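Long-range contact in ATP phosphoribosyltransferase regulatory subunit (Lactococcus lactis, PDB 1Z7M), which is required for the first step of histidine biosynthesis and may allow feedback regulation of ATP phosphoribosyltransferase activity by histidine: residues B[58-69]-B[94-105]. Numbering follows the deposited sequence.
Sequences VMPPSFEYTQLY and SITLRYDFTLPL
Glu64 and Thr96 form the hydrogen-bonded pair of an antiparallel two-strand arrangement, 63-65 against 94-97, in the small three-stranded sheet beside the larger mixed sheet of this class II synthetase-like fold. Glu64 N gives a bond to Thr96 O (2.9 Å), and Thr96 N returns one to Glu64 O (2.7 Å). Beyond this pair, Thr66 N donates to Ser94 O at 2.9 Å, while Arg98 N binds Ser62 O at the other end, less straight. The Thr66 hydroxyl lies beside its own backbone N (chi1 -53°), which brings OG1 within 2.5 Å of Thr96 OG1; either hydroxyl could donate. The Arg98 guanidinium has Pro60 O at its edge and gives Pro61 O a weak bond through NH1, while NH2 is held by Lys125 O; the Glu64 carboxylate pairs with Arg107. Tyr69 lies with Tyr99 CB over the centre of one face, 3.7 Å from the ring centroid, and the Tyr99 ring turns its edge to the same ring. A phenylalanine in place of Tyr69 would probably leave the buried Tyr99 N without its acceptor. That bond, from Tyr99 N to Tyr69 OH, is 3.0 Å long and almost straight at 176°.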
ATOM      1  N   VAL B  58     -16.146  24.393   2.957  1.00 60.14           N
ATOM      2  CA  VAL B  58     -16.322  22.947   2.931  1.00 59.12           C
ATOM      3  C   VAL B  58     -14.970  22.286   3.173  1.00 58.13           C
ATOM      4  O   VAL B  58     -13.928  22.834   2.817  1.00 58.69           O
ATOM      5  CB  VAL B  58     -16.878  22.464   1.586  1.00 58.66           C
ATOM      6  CG1 VAL B  58     -16.505  23.431   0.499  1.00 58.27           C
ATOM      7  CG2 VAL B  58     -16.317  21.084   1.262  1.00 57.96           C
ATOM      8  N   MET B  59     -14.979  21.119   3.803  1.00 57.80           N
ATOM      9  CA  MET B  59     -13.733  20.423   4.058  1.00 57.71           C
ATOM     10  C   MET B  59     -13.812  19.114   3.297  1.00 55.71           C
ATOM     11  O   MET B  59     -14.513  18.184   3.712  1.00 58.43           O
ATOM     12  CB  MET B  59     -13.569  20.197   5.556  1.00 56.63           C
ATOM     13  CG  MET B  59     -13.308  21.493   6.288  1.00 55.49           C
ATOM     14  SD  MET B  59     -13.345  21.347   8.056  1.00 53.13           S
ATOM     15  CE  MET B  59     -11.948  20.333   8.350  1.00 54.80           C
ATOM     16  N   PRO B  60     -13.118  19.032   2.148  1.00 56.71           N
ATOM     17  CA  PRO B  60     -13.140  17.817   1.341  1.00 55.55           C
ATOM     18  C   PRO B  60     -12.439  16.718   2.100  1.00 52.98           C
ATOM     19  O   PRO B  60     -11.595  16.989   2.956  1.00 54.27           O
ATOM     20  CB  PRO B  60     -12.367  18.214   0.089  1.00 54.80           C
ATOM     21  CG  PRO B  60     -12.384  19.703   0.097  1.00 54.60           C
ATOM     22  CD  PRO B  60     -12.227  20.025   1.540  1.00 55.17           C
ATOM     23  N   PRO B  61     -12.773  15.458   1.789  1.00 55.04           N
ATOM     24  CA  PRO B  61     -12.179  14.289   2.438  1.00 54.74           C
ATOM     25  C   PRO B  61     -10.678  14.239   2.171  1.00 54.87           C
ATOM     26  O   PRO B  61     -10.200  14.785   1.172  1.00 54.82           O
ATOM     27  CB  PRO B  61     -12.929  13.139   1.797  1.00 53.53           C
ATOM     28  CG  PRO B  61     -13.192  13.664   0.432  1.00 53.21           C
ATOM     29  CD  PRO B  61     -13.651  15.051   0.684  1.00 53.18           C
ATOM     30  N   SER B  62      -9.937  13.589   3.061  1.00 56.42           N
ATOM     31  CA  SER B  62      -8.489  13.495   2.913  1.00 57.54           C
ATOM     32  C   SER B  62      -8.061  12.524   1.828  1.00 57.12           C
ATOM     33  O   SER B  62      -7.013  12.698   1.220  1.00 56.85           O
ATOM     34  CB  SER B  62      -7.853  13.091   4.242  1.00 58.53           C
ATOM     35  OG  SER B  62      -7.986  14.125   5.211  1.00 61.08           O
ATOM     36  N   PHE B  63      -8.864  11.493   1.590  1.00 57.87           N
ATOM     37  CA  PHE B  63      -8.538  10.525   0.553  1.00 58.24           C
ATOM     38  C   PHE B  63      -9.629  10.425  -0.494  1.00 58.86           C
ATOM     39  O   PHE B  63     -10.822  10.541  -0.204  1.00 58.72           O
ATOM     40  CB  PHE B  63      -8.315   9.136   1.134  1.00 57.83           C
ATOM     41  CG  PHE B  63      -7.275   9.087   2.200  1.00 58.52           C
ATOM     42  CD1 PHE B  63      -7.625   9.264   3.530  1.00 59.09           C
ATOM     43  CD2 PHE B  63      -5.939   8.859   1.882  1.00 58.12           C
ATOM     44  CE1 PHE B  63      -6.666   9.216   4.523  1.00 59.28           C
ATOM     45  CE2 PHE B  63      -4.975   8.810   2.867  1.00 57.43           C
ATOM     46  CZ  PHE B  63      -5.336   8.989   4.189  1.00 58.87           C
ATOM     47  N   GLU B  64      -9.198  10.173  -1.720  1.00 59.83           N
ATOM     48  CA  GLU B  64     -10.100  10.040  -2.843  1.00 60.82           C
ATOM     49  C   GLU B  64      -9.678   8.779  -3.621  1.00 61.60           C
ATOM     50  O   GLU B  64      -8.590   8.250  -3.399  1.00 61.53           O
ATOM     51  CB  GLU B  64      -9.975  11.300  -3.699  1.00 61.10           C
ATOM     52  CG  GLU B  64     -11.288  11.900  -4.140  1.00 63.04           C
ATOM     53  CD  GLU B  64     -12.122  12.446  -2.995  1.00 64.23           C
ATOM     54  OE1 GLU B  64     -11.848  13.575  -2.535  1.00 64.98           O
ATOM     55  OE2 GLU B  64     -13.055  11.740  -2.557  1.00 64.48           O
ATOM     56  N   TYR B  65     -10.545   8.267  -4.489  1.00 62.96           N
ATOM     57  CA  TYR B  65     -10.192   7.105  -5.304  1.00 64.40           C
ATOM     58  C   TYR B  65      -9.280   7.658  -6.377  1.00 65.58           C
ATOM     59  O   TYR B  65      -9.620   8.651  -7.012  1.00 66.09           O
ATOM     60  CB  TYR B  65     -11.425   6.495  -5.973  1.00 64.85           C
ATOM     61  CG  TYR B  65     -12.165   5.535  -5.097  1.00 65.31           C
ATOM     62  CD1 TYR B  65     -13.519   5.695  -4.841  1.00 65.57           C
ATOM     63  CD2 TYR B  65     -11.498   4.481  -4.489  1.00 65.42           C
ATOM     64  CE1 TYR B  65     -14.193   4.830  -3.994  1.00 66.01           C
ATOM     65  CE2 TYR B  65     -12.156   3.614  -3.646  1.00 65.79           C
ATOM     66  CZ  TYR B  65     -13.504   3.792  -3.396  1.00 66.27           C
ATOM     67  OH  TYR B  65     -14.154   2.945  -2.527  1.00 66.99           O
ATOM     68  N   THR B  66      -8.130   7.039  -6.598  1.00 66.17           N
ATOM     69  CA  THR B  66      -7.226   7.569  -7.601  1.00 66.87           C
ATOM     70  C   THR B  66      -7.936   7.807  -8.928  1.00 68.24           C
ATOM     71  O   THR B  66      -7.520   8.668  -9.698  1.00 68.56           O
ATOM     72  CB  THR B  66      -6.015   6.654  -7.819  1.00 66.66           C
ATOM     73  OG1 THR B  66      -5.384   6.381  -6.561  1.00 65.73           O
ATOM     74  CG2 THR B  66      -5.009   7.335  -8.725  1.00 65.95           C
ATOM     75  N   GLN B  67      -9.010   7.055  -9.181  1.00 69.47           N
ATOM     76  CA  GLN B  67      -9.813   7.188 -10.407  1.00 70.50           C
ATOM     77  C   GLN B  67     -10.249   8.628 -10.671  1.00 71.30           C
ATOM     78  O   GLN B  67     -10.090   9.143 -11.778  1.00 71.57           O
ATOM     79  CB  GLN B  67     -11.056   6.301 -10.331  1.00 71.11           C
ATOM     80  CG  GLN B  67     -10.754   4.820 -10.171  1.00 71.46           C
ATOM     81  N   LEU B  68     -10.810   9.257  -9.643  1.00 71.56           N
ATOM     82  CA  LEU B  68     -11.300  10.623  -9.732  1.00 72.32           C
ATOM     83  C   LEU B  68     -10.280  11.575 -10.347  1.00 73.30           C
ATOM     84  O   LEU B  68     -10.602  12.375 -11.227  1.00 73.03           O
ATOM     85  CB  LEU B  68     -11.688  11.128  -8.341  1.00 72.58           C
ATOM     86  CG  LEU B  68     -12.498  12.426  -8.288  1.00 72.45           C
ATOM     87  CD1 LEU B  68     -13.962  12.097  -8.518  1.00 71.68           C
ATOM     88  CD2 LEU B  68     -12.320  13.105  -6.940  1.00 72.06           C
ATOM     89  N   TYR B  69      -9.043  11.485  -9.886  1.00 74.07           N
ATOM     90  CA  TYR B  69      -7.992  12.366 -10.381  1.00 75.66           C
ATOM     91  C   TYR B  69      -7.438  11.965 -11.751  1.00 77.05           C
ATOM     92  O   TYR B  69      -7.300  12.798 -12.644  1.00 76.82           O
ATOM     93  CB  TYR B  69      -6.847  12.422  -9.362  1.00 75.35           C
ATOM     94  CG  TYR B  69      -7.212  12.967  -7.993  1.00 74.84           C
ATOM     95  CD1 TYR B  69      -6.956  12.227  -6.843  1.00 74.31           C
ATOM     96  CD2 TYR B  69      -7.760  14.240  -7.845  1.00 74.68           C
ATOM     97  CE1 TYR B  69      -7.228  12.737  -5.585  1.00 74.09           C
ATOM     98  CE2 TYR B  69      -8.036  14.762  -6.590  1.00 74.39           C
ATOM     99  CZ  TYR B  69      -7.766  14.004  -5.462  1.00 74.27           C
ATOM    100  OH  TYR B  69      -8.042  14.507  -4.211  1.00 74.08           O
ATOM    101  N   SER B  94      -7.283   1.615  -5.134  1.00 67.69           N
ATOM    102  CA  SER B  94      -6.168   2.534  -4.921  1.00 65.47           C
ATOM    103  C   SER B  94      -6.646   3.932  -4.584  1.00 63.64           C
ATOM    104  O   SER B  94      -7.263   4.591  -5.415  1.00 63.86           O
ATOM    105  CB  SER B  94      -5.284   2.599  -6.170  1.00 65.80           C
ATOM    106  OG  SER B  94      -4.286   3.609  -6.054  1.00 66.34           O
ATOM    107  N   ILE B  95      -6.367   4.393  -3.372  1.00 61.51           N
ATOM    108  CA  ILE B  95      -6.781   5.739  -2.990  1.00 59.71           C
ATOM    109  C   ILE B  95      -5.616   6.713  -2.993  1.00 58.83           C
ATOM    110  O   ILE B  95      -4.454   6.341  -2.798  1.00 58.76           O
ATOM    111  CB  ILE B  95      -7.424   5.786  -1.597  1.00 58.27           C
ATOM    112  CG1 ILE B  95      -6.455   5.248  -0.566  1.00 56.78           C
ATOM    113  CG2 ILE B  95      -8.705   4.990  -1.595  1.00 58.69           C
ATOM    114  CD1 ILE B  95      -6.932   5.400   0.814  1.00 54.72           C
ATOM    115  N   THR B  96      -5.936   7.980  -3.186  1.00 57.83           N
ATOM    116  CA  THR B  96      -4.899   8.989  -3.223  1.00 57.46           C
ATOM    117  C   THR B  96      -5.135  10.117  -2.203  1.00 56.68           C
ATOM    118  O   THR B  96      -6.270  10.486  -1.895  1.00 56.79           O
ATOM    119  CB  THR B  96      -4.758   9.559  -4.675  1.00 57.92           C
ATOM    120  OG1 THR B  96      -4.412   8.496  -5.577  1.00 58.11           O
ATOM    121  CG2 THR B  96      -3.663  10.608  -4.744  1.00 58.69           C
ATOM    122  N   LEU B  97      -4.035  10.631  -1.664  1.00 55.67           N
ATOM    123  CA  LEU B  97      -4.062  11.714  -0.704  1.00 54.63           C
ATOM    124  C   LEU B  97      -4.566  12.961  -1.411  1.00 54.55           C
ATOM    125  O   LEU B  97      -4.217  13.191  -2.568  1.00 54.68           O
ATOM    126  CB  LEU B  97      -2.659  11.964  -0.186  1.00 54.42           C
ATOM    127  CG  LEU B  97      -2.647  12.326   1.287  1.00 54.43           C
ATOM    128  CD1 LEU B  97      -3.192  11.188   2.063  1.00 54.97           C
ATOM    129  CD2 LEU B  97      -1.275  12.585   1.744  1.00 53.99           C
ATOM    130  N   ARG B  98      -5.365  13.779  -0.727  1.00 54.58           N
ATOM    131  CA  ARG B  98      -5.923  14.969  -1.364  1.00 54.55           C
ATOM    132  C   ARG B  98      -4.944  15.571  -2.329  1.00 54.81           C
ATOM    133  O   ARG B  98      -3.863  15.984  -1.932  1.00 54.45           O
ATOM    134  CB  ARG B  98      -6.332  16.022  -0.343  1.00 53.89           C
ATOM    135  CG  ARG B  98      -7.775  16.480  -0.542  1.00 53.69           C
ATOM    136  CD  ARG B  98      -7.914  17.985  -0.423  1.00 52.31           C
ATOM    137  NE  ARG B  98      -7.197  18.491   0.739  1.00 50.83           N
ATOM    138  CZ  ARG B  98      -7.555  18.266   1.997  1.00 49.11           C
ATOM    139  NH1 ARG B  98      -8.635  17.548   2.268  1.00 48.07           N
ATOM    140  NH2 ARG B  98      -6.803  18.733   2.980  1.00 49.32           N
ATOM    141  N   TYR B  99      -5.328  15.602  -3.600  1.00 55.75           N
ATOM    142  CA  TYR B  99      -4.486  16.156  -4.646  1.00 56.99           C
ATOM    143  C   TYR B  99      -5.032  17.467  -5.196  1.00 57.88           C
ATOM    144  O   TYR B  99      -4.270  18.321  -5.658  1.00 58.53           O
ATOM    145  CB  TYR B  99      -4.370  15.171  -5.801  1.00 57.83           C
ATOM    146  CG  TYR B  99      -3.306  15.538  -6.808  1.00 59.35           C
ATOM    147  CD1 TYR B  99      -1.959  15.345  -6.519  1.00 60.17           C
ATOM    148  CD2 TYR B  99      -3.642  16.038  -8.063  1.00 60.05           C
ATOM    149  CE1 TYR B  99      -0.970  15.625  -7.451  1.00 60.84           C
ATOM    150  CE2 TYR B  99      -2.659  16.328  -9.006  1.00 60.77           C
ATOM    151  CZ  TYR B  99      -1.323  16.109  -8.689  1.00 60.98           C
ATOM    152  OH  TYR B  99      -0.343  16.334  -9.617  1.00 61.37           O
ATOM    153  N   ASP B 100      -6.349  17.627  -5.147  1.00 58.03           N
ATOM    154  CA  ASP B 100      -6.977  18.820  -5.684  1.00 58.20           C
ATOM    155  C   ASP B 100      -8.170  19.229  -4.850  1.00 58.58           C
ATOM    156  O   ASP B 100      -8.836  18.381  -4.270  1.00 58.77           O
ATOM    157  CB  ASP B 100      -7.395  18.548  -7.135  1.00 57.74           C
ATOM    158  CG  ASP B 100      -8.234  19.658  -7.725  1.00 57.86           C
ATOM    159  OD1 ASP B 100      -9.476  19.535  -7.716  1.00 57.26           O
ATOM    160  OD2 ASP B 100      -7.653  20.657  -8.198  1.00 57.87           O
ATOM    161  N   PHE B 101      -8.431  20.529  -4.779  1.00 58.56           N
ATOM    162  CA  PHE B 101      -9.561  21.032  -4.005  1.00 58.80           C
ATOM    163  C   PHE B 101     -10.788  21.294  -4.876  1.00 59.27           C
ATOM    164  O   PHE B 101     -11.909  21.206  -4.397  1.00 59.55           O
ATOM    165  CB  PHE B 101      -9.192  22.343  -3.277  1.00 57.65           C
ATOM    166  CG  PHE B 101      -8.700  22.160  -1.863  1.00 55.84           C
ATOM    167  CD1 PHE B 101      -7.359  22.351  -1.547  1.00 55.36           C
ATOM    168  CD2 PHE B 101      -9.582  21.827  -0.841  1.00 55.57           C
ATOM    169  CE1 PHE B 101      -6.898  22.216  -0.229  1.00 54.26           C
ATOM    170  CE2 PHE B 101      -9.136  21.687   0.475  1.00 54.99           C
ATOM    171  CZ  PHE B 101      -7.787  21.885   0.781  1.00 54.26           C
ATOM    172  N   THR B 102     -10.583  21.620  -6.150  1.00 59.50           N
ATOM    173  CA  THR B 102     -11.707  21.923  -7.037  1.00 59.36           C
ATOM    174  C   THR B 102     -12.606  20.717  -7.308  1.00 59.62           C
ATOM    175  O   THR B 102     -13.824  20.788  -7.131  1.00 60.13           O
ATOM    176  CB  THR B 102     -11.223  22.516  -8.373  1.00 58.19           C
ATOM    177  OG1 THR B 102     -10.458  23.690  -8.110  1.00 57.65           O
ATOM    178  CG2 THR B 102     -12.385  22.924  -9.223  1.00 57.05           C
ATOM    179  N   LEU B 103     -11.999  19.612  -7.722  1.00 59.98           N
ATOM    180  CA  LEU B 103     -12.736  18.398  -8.028  1.00 60.45           C
ATOM    181  C   LEU B 103     -13.744  17.968  -6.980  1.00 60.77           C
ATOM    182  O   LEU B 103     -14.907  17.720  -7.294  1.00 60.39           O
ATOM    183  CB  LEU B 103     -11.766  17.250  -8.290  1.00 60.64           C
ATOM    184  CG  LEU B 103     -11.403  17.095  -9.758  1.00 61.49           C
ATOM    185  CD1 LEU B 103     -10.406  15.957  -9.959  1.00 62.07           C
ATOM    186  CD2 LEU B 103     -12.687  16.830 -10.517  1.00 61.13           C
ATOM    187  N   PRO B 104     -13.317  17.849  -5.718  1.00 61.24           N
ATOM    188  CA  PRO B 104     -14.260  17.435  -4.675  1.00 61.53           C
ATOM    189  C   PRO B 104     -15.376  18.450  -4.408  1.00 61.68           C
ATOM    190  O   PRO B 104     -16.467  18.077  -3.989  1.00 62.29           O
ATOM    191  CB  PRO B 104     -13.356  17.193  -3.466  1.00 61.25           C
ATOM    192  CG  PRO B 104     -12.241  18.145  -3.689  1.00 61.46           C
ATOM    193  CD  PRO B 104     -11.963  18.020  -5.167  1.00 61.02           C
ATOM    194  N   LEU B 105     -15.110  19.726  -4.655  1.00 61.16           N
ATOM    195  CA  LEU B 105     -16.125  20.737  -4.449  1.00 61.37           C
ATOM    196  C   LEU B 105     -17.104  20.697  -5.621  1.00 62.25           C
ATOM    197  O   LEU B 105     -18.293  21.002  -5.474  1.00 62.76           O
ATOM    198  CB  LEU B 105     -15.499  22.128  -4.345  1.00 60.89           C
ATOM    199  CG  LEU B 105     -14.459  22.398  -3.258  1.00 60.22           C
ATOM    200  CD1 LEU B 105     -14.383  23.880  -2.987  1.00 59.35           C
ATOM    201  CD2 LEU B 105     -14.832  21.687  -1.990  1.00 60.38           C
TER